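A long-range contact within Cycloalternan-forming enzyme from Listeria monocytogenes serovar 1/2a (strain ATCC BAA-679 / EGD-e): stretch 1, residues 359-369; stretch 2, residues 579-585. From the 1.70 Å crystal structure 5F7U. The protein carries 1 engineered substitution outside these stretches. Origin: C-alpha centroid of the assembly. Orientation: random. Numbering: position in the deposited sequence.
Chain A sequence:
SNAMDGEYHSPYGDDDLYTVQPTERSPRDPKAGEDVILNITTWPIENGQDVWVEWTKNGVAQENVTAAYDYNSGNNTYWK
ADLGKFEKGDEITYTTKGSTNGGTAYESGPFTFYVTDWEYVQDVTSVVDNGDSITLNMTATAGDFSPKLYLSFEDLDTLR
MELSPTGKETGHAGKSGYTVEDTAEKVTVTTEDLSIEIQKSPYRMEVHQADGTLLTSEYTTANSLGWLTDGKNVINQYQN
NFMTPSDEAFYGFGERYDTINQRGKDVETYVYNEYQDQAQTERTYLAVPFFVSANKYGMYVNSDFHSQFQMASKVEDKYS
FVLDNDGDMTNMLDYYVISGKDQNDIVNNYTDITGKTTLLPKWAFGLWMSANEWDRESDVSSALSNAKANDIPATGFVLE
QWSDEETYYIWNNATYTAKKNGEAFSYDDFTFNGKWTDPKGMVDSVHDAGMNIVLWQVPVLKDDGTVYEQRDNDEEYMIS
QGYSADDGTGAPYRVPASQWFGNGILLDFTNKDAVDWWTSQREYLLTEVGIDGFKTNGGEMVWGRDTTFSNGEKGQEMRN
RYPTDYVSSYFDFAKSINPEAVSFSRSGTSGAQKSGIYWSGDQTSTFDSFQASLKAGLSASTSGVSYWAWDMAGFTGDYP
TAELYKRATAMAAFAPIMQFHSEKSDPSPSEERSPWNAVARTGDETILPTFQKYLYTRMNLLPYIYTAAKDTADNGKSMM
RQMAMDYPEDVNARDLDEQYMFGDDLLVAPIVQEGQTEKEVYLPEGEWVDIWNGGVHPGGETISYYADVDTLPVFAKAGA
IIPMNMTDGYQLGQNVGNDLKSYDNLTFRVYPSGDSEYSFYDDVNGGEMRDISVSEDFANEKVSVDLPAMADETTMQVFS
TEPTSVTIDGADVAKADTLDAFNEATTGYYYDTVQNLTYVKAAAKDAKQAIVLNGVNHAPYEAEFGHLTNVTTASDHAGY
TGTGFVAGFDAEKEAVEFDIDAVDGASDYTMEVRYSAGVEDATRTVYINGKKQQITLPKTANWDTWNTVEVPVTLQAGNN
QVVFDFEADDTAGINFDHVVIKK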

# COMPACT_ATOMS: atom_id res chain seq x y z
N LEU A 359 6.77 -13.40 1.91
CA LEU A 359 8.10 -12.75 1.94
C LEU A 359 8.83 -12.91 0.62
O LEU A 359 8.99 -14.03 0.11
N LEU A 360 9.30 -11.79 0.08
CA LEU A 360 10.11 -11.80 -1.14
C LEU A 360 11.59 -11.75 -0.80
O LEU A 360 11.93 -11.29 0.29
N PRO A 361 12.47 -12.21 -1.72
CA PRO A 361 13.91 -12.05 -1.46
C PRO A 361 14.34 -10.61 -1.30
O PRO A 361 13.66 -9.70 -1.79
N LYS A 362 15.46 -10.42 -0.60
CA LYS A 362 15.97 -9.08 -0.35
C LYS A 362 16.18 -8.24 -1.61
O LYS A 362 16.00 -7.03 -1.58
N TRP A 363 16.55 -8.88 -2.71
CA TRP A 363 16.76 -8.13 -3.95
C TRP A 363 15.55 -7.34 -4.43
O TRP A 363 15.70 -6.31 -5.07
N ALA A 364 14.35 -7.82 -4.09
CA ALA A 364 13.14 -7.09 -4.44
C ALA A 364 13.07 -5.70 -3.79
O ALA A 364 12.33 -4.84 -4.28
N PHE A 365 13.85 -5.49 -2.73
CA PHE A 365 13.83 -4.23 -1.95
C PHE A 365 14.92 -3.22 -2.29
O PHE A 365 15.03 -2.18 -1.63
N GLY A 366 15.73 -3.54 -3.30
CA GLY A 366 16.66 -2.56 -3.86
C GLY A 366 16.02 -1.82 -5.03
O GLY A 366 14.82 -2.00 -5.33
N LEU A 367 16.82 -1.02 -5.75
CA LEU A 367 16.24 -0.25 -6.85
C LEU A 367 15.94 -1.15 -8.06
O LEU A 367 16.79 -1.95 -8.46
N TRP A 368 14.74 -0.97 -8.63
CA TRP A 368 14.37 -1.58 -9.90
C TRP A 368 14.52 -0.59 -11.04
O TRP A 368 13.99 0.52 -10.94
N MET A 369 15.20 -1.00 -12.11
CA MET A 369 15.35 -0.17 -13.33
C MET A 369 14.48 -0.70 -14.45
O MET A 369 14.47 -1.90 -14.72
N PRO A 579 13.25 -20.31 -6.74
CA PRO A 579 12.72 -19.87 -5.45
C PRO A 579 12.88 -18.36 -5.16
O PRO A 579 12.17 -17.84 -4.29
N GLU A 580 13.77 -17.68 -5.88
CA GLU A 580 14.03 -16.25 -5.72
C GLU A 580 13.27 -15.37 -6.72
O GLU A 580 13.55 -14.17 -6.83
N ALA A 581 12.32 -15.97 -7.44
CA ALA A 581 11.55 -15.24 -8.46
C ALA A 581 10.51 -14.33 -7.82
O ALA A 581 9.91 -14.68 -6.80
N VAL A 582 10.32 -13.16 -8.41
CA VAL A 582 9.40 -12.15 -7.87
C VAL A 582 8.44 -11.72 -8.98
O VAL A 582 8.88 -11.52 -10.11
N SER A 583 7.15 -11.57 -8.66
CA SER A 583 6.18 -10.93 -9.57
C SER A 583 6.00 -9.44 -9.29
O SER A 583 6.15 -9.00 -8.14
N PHE A 584 5.61 -8.70 -10.33
CA PHE A 584 5.45 -7.25 -10.27
C PHE A 584 4.17 -7.02 -11.07
O PHE A 584 4.14 -7.25 -12.30
N SER A 585 3.09 -6.61 -10.39
CA SER A 585 1.74 -6.60 -11.01
C SER A 585 0.97 -5.35 -10.62
O SER A 585 1.42 -4.61 -9.74

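The contact between the two stretches, which lie more than 200 residues apart in sequence, buries 421 Å² in total and is organised around V582. This residue loses more surface to the partner stretch than any other, 98 Å². Its CA-to-CB bond points toward stretch 1, and with chi1 at 172° (t) its two methyl groups both reach the partner stretch. V582 CG2 lies 3.7 Å from P361 CD, 3.4 Å from W363 CZ2 and 4.1 Å from A364 CB. V582 CG1 lies 4.0 Å from L360 CD1 and 4.0 Å from W368 CH2, the latter approach being at the edge of the indole, near its plane. L360 (chi1 m, chi2 t) starts out sideways from its CA, but the end of its side chain comes nearer and so helps enclose the valine. A small branched side chain thus fills a pocket lined by five residues of stretch 1.

W368 has the second-largest area covered by the partner stretch, 62 Å², the most in stretch 1, and extends the apolar contact from V582 to F584. Its CA-to-CB bond points toward stretch 2, and with chi1 -67° (m) and chi2 66° the six-membered ring lies against V582 and F584, while W368 NE1 donates a hydrogen bond to A364 O (2.9 Å, with a nearly straight N-H...acceptor angle of 168°). The indole is therefore tied to the backbone of its own stretch as it packs against the other. F584, in the t rotamer (chi1 -164°), also points in and places CD2 over one face of the W368 ring, 3.9 Å from W368 CZ3. The rings meet obliquely, with centroids 5.0 Å apart and planes at 48°.

The polar part of the contact centres on E580, which is exposed and has 58 Å² covered by stretch 1. W363, whose CA-to-CB bond points toward stretch 2, has chi1 76° (p) and chi2 -99°, and W363 NE1 donates a hydrogen bond to E580 O at 2.9 Å, with an N-H...acceptor angle of 152°. The carbonyl lies at the ring edge, near its plane, as suits an indole N-H donor, so one side chain both satisfies a backbone oxygen and packs against V582. The E580 side chain leaves its CA sideways (chi1 m, chi2 -104°) and brings OE2 to 3.3 Å from P361 CB, a van der Waals approach. A water accepts from W363 N at 3.3 Å and makes a weak bond to E580 OE1 at 3.4 Å, adding a loose second link. By contrast, A581 and S583 point away, leaving V582 and F584 to face stretch 1.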

# COMPACT_ATOMS: atom_id res chain seq x y z
CB LEU A 359 8.96 -13.29 3.09
CG LEU A 359 10.35 -12.64 3.22
CD1 LEU A 359 10.27 -11.14 3.52
CD2 LEU A 359 11.14 -13.38 4.30
CB LEU A 360 9.73 -10.57 -1.99
CG LEU A 360 8.27 -10.53 -2.50
CD1 LEU A 360 8.09 -9.26 -3.30
CD2 LEU A 360 7.87 -11.75 -3.35
CB PRO A 361 14.60 -12.68 -2.68
CG PRO A 361 13.54 -13.04 -3.63
CD PRO A 361 12.19 -12.86 -3.01
CB LYS A 362 17.26 -9.15 0.45
CG LYS A 362 17.68 -7.79 1.00
CD LYS A 362 18.50 -8.01 2.26
CE LYS A 362 19.96 -7.84 2.04
NZ LYS A 362 20.52 -8.16 3.42
CB TRP A 363 17.31 -9.01 -5.09
CG TRP A 363 16.34 -9.94 -5.79
CD1 TRP A 363 16.18 -11.29 -5.55
CD2 TRP A 363 15.44 -9.61 -6.86
NE1 TRP A 363 15.23 -11.80 -6.39
CE2 TRP A 363 14.77 -10.81 -7.22
CE3 TRP A 363 15.15 -8.43 -7.57
CZ2 TRP A 363 13.81 -10.86 -8.26
CZ3 TRP A 363 14.19 -8.47 -8.60
CH2 TRP A 363 13.53 -9.69 -8.93
CB ALA A 364 11.91 -7.93 -4.10
CB PHE A 365 13.74 -4.58 -0.46
CG PHE A 365 12.49 -5.33 -0.15
CD1 PHE A 365 11.28 -4.63 0.01
CD2 PHE A 365 12.48 -6.72 -0.15
CE1 PHE A 365 10.09 -5.32 0.21
CE2 PHE A 365 11.29 -7.42 0.04
CZ PHE A 365 10.09 -6.72 0.23
CB LEU A 367 17.19 0.87 -7.29
CG LEU A 367 16.83 1.68 -8.55
CD1 LEU A 367 15.53 2.47 -8.32
CD2 LEU A 367 18.00 2.61 -8.87
CB TRP A 368 12.91 -2.02 -9.89
CG TRP A 368 12.58 -3.14 -8.97
CD1 TRP A 368 12.62 -3.12 -7.60
CD2 TRP A 368 12.09 -4.43 -9.35
NE1 TRP A 368 12.20 -4.35 -7.10
CE2 TRP A 368 11.88 -5.17 -8.16
CE3 TRP A 368 11.84 -5.04 -10.59
CZ2 TRP A 368 11.41 -6.48 -8.16
CZ3 TRP A 368 11.37 -6.39 -10.59
CH2 TRP A 368 11.15 -7.08 -9.37
CB MET A 369 16.80 -0.19 -13.82
CG MET A 369 17.80 0.09 -12.71
SD MET A 369 19.39 0.67 -13.33
CE MET A 369 19.82 -0.65 -14.46
CB PRO A 579 13.52 -20.70 -4.44
CG PRO A 579 13.94 -21.92 -5.18
CD PRO A 579 14.13 -21.50 -6.62
CB GLU A 580 15.53 -15.96 -5.85
CG GLU A 580 16.40 -16.51 -4.74
CD GLU A 580 16.84 -15.43 -3.77
OE1 GLU A 580 17.68 -14.55 -4.15
OE2 GLU A 580 16.33 -15.44 -2.62
CB ALA A 581 10.87 -16.21 -9.42
CB VAL A 582 10.21 -10.92 -7.41
CG1 VAL A 582 9.32 -9.75 -7.03
CG2 VAL A 582 11.10 -11.31 -6.23
CB SER A 583 4.83 -11.61 -9.46
OG SER A 583 4.90 -12.94 -9.95
CB PHE A 584 6.70 -6.63 -10.92
CG PHE A 584 6.92 -5.17 -10.63
CD1 PHE A 584 6.20 -4.19 -11.35
CD2 PHE A 584 7.91 -4.77 -9.72
CE1 PHE A 584 6.41 -2.83 -11.11
CE2 PHE A 584 8.12 -3.39 -9.48
CZ PHE A 584 7.36 -2.43 -10.19
CB SER A 585 0.94 -7.81 -10.54
OG SER A 585 1.68 -9.00 -10.76
O HOH W 1 18.20 -11.67 -2.39